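Local coordinates for tartronate semialdehyde reductase (PDB 1VPD), which probably catalyses the NAD(P)H-dependent reduction of tartronate semialdehyde to D-glycerate, the last step of galactarate breakdown, at residues A[130-134]-A[135-139]. Numbering follows the deposited sequence.
Sequences PKAID and GTLSV
T136 meets both K131 and D134 where helix 128-134 ends and the chain turns into strand 137-142, within the Rossmann-type NAD-binding domain. The turn rests on G135, the first residue to leave helical geometry; its phi of 74° is positive, as expected of a glycine at a helix C-terminus. Beyond it T136 N returns to K131 O at 3.1 Å, lying in the carbonyl plane, a 6→1 bond as in a Schellman motif. The L137 amide adds a weak bond to the same oxygen. The T136 side chain then reaches back to the helix end. With chi1 at 59°, its own backbone N and C flank T136 OG1, which donates to D134 OD1 at 2.6 Å, meeting the syn side of the carboxylate 17° out of its plane. The T136 amide reaches that OD1 only weakly. K131 crosses T136 at about a right angle, K131 CG lying 3.3 Å from T136 OG1, and in the conformer described the chain bends near its end to leave NZ in a weak bond to the same hydroxyl. In that conformer a water also bridges K131 NZ and T136 O. I133 O takes a hydrogen bond from N23 ND2 of helix 17-26, tying the turn to the predicted NAD-binding segment. Towards the interior, M16 touches the side chains of A132 and L137, and L137 CD2 lies 3.6 Å from A132 N.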
loop_
_atom_site.group_PDB
_atom_site.type_symbol
_atom_site.label_atom_id
_atom_site.label_comp_id
_atom_site.label_asym_id
_atom_site.label_seq_id
_atom_site.Cartn_x
_atom_site.Cartn_y
_atom_site.Cartn_z
ATOM N N PRO A 130 7.631 -0.268 8.009
ATOM C CA PRO A 130 8.951 -0.850 8.309
ATOM C C PRO A 130 9.631 -1.516 7.127
ATOM O O PRO A 130 10.856 -1.387 6.965
ATOM C CB PRO A 130 8.652 -1.854 9.426
ATOM C CG PRO A 130 7.412 -1.309 10.077
ATOM C CD PRO A 130 6.598 -0.764 8.941
ATOM N N LYS A 131 8.867 -2.212 6.297
ATOM C CA LYS A 131 9.465 -2.911 5.168
ATOM C C LYS A 131 9.642 -2.020 3.929
ATOM O O LYS A 131 10.456 -2.330 3.052
ATOM C CB LYS A 131 8.664 -4.166 4.820
ATOM C CG LYS A 131 8.702 -5.231 5.924
ATOM C CD LYS A 131 8.098 -6.549 5.446
ATOM C CE LYS A 131 8.314 -7.661 6.454
ATOM N NZ LYS A 131 9.701 -8.217 6.361
ATOM N N ALA A 132 8.881 -0.935 3.850
ATOM C CA ALA A 132 9.133 0.106 2.851
ATOM C C ALA A 132 10.499 0.723 3.148
ATOM O O ALA A 132 11.313 0.919 2.246
ATOM C CB ALA A 132 8.053 1.163 2.890
ATOM N N ILE A 133 10.751 0.977 4.425
ATOM C CA ILE A 133 12.024 1.572 4.867
ATOM C C ILE A 133 13.198 0.642 4.589
ATOM O O ILE A 133 14.177 1.056 3.960
ATOM C CB ILE A 133 11.954 1.996 6.358
ATOM C CG1 ILE A 133 11.015 3.190 6.530
ATOM C CG2 ILE A 133 13.370 2.317 6.920
ATOM C CD1 ILE A 133 10.565 3.439 7.938
ATOM N N ASP A 134 13.103 -0.627 4.988
ATOM C CA ASP A 134 14.247 -1.530 4.872
ATOM C C ASP A 134 14.348 -2.267 3.529
ATOM O O ASP A 134 15.291 -3.019 3.292
ATOM C CB ASP A 134 14.346 -2.460 6.092
ATOM C CG ASP A 134 13.385 -3.624 6.055
ATOM O OD1 ASP A 134 12.632 -3.783 5.071
ATOM O OD2 ASP A 134 13.350 -4.465 6.992
ATOM N N GLY A 135 13.406 -1.996 2.631
ATOM C CA GLY A 135 13.449 -2.518 1.291
ATOM C C GLY A 135 13.118 -3.987 1.115
ATOM O O GLY A 135 13.609 -4.606 0.176
ATOM N N THR A 136 12.275 -4.540 1.994
ATOM C CA THR A 136 11.909 -5.949 1.944
ATOM C C THR A 136 10.426 -6.158 1.618
ATOM O O THR A 136 9.891 -7.251 1.844
ATOM C CB THR A 136 12.229 -6.650 3.279
ATOM O OG1 THR A 136 11.524 -6.032 4.358
ATOM C CG2 THR A 136 13.719 -6.504 3.639
ATOM N N LEU A 137 9.785 -5.128 1.062
ATOM C CA LEU A 137 8.409 -5.236 0.549
ATOM C C LEU A 137 8.233 -6.392 -0.418
ATOM O O LEU A 137 9.146 -6.713 -1.174
ATOM C CB LEU A 137 8.030 -3.969 -0.220
ATOM C CG LEU A 137 7.962 -2.666 0.548
ATOM C CD1 LEU A 137 7.820 -1.491 -0.414
ATOM C CD2 LEU A 137 6.810 -2.683 1.520
ATOM N N SER A 138 7.045 -6.995 -0.421
ATOM C CA SER A 138 6.609 -7.839 -1.516
ATOM C C SER A 138 5.850 -6.963 -2.521
ATOM O O SER A 138 5.018 -6.125 -2.135
ATOM C CB SER A 138 5.713 -8.974 -1.029
ATOM O OG SER A 138 6.470 -10.013 -0.444
ATOM N N VAL A 139 6.129 -7.177 -3.794
ATOM C CA VAL A 139 5.506 -6.475 -4.897
ATOM C C VAL A 139 4.780 -7.508 -5.741
ATOM O O VAL A 139 5.310 -8.585 -6.036
ATOM C CB VAL A 139 6.591 -5.724 -5.739
ATOM C CG1 VAL A 139 5.963 -4.924 -6.840
ATOM C CG2 VAL A 139 7.413 -4.828 -4.842
HETATM O O HOH W 1 9.952 -9.689 3.650
#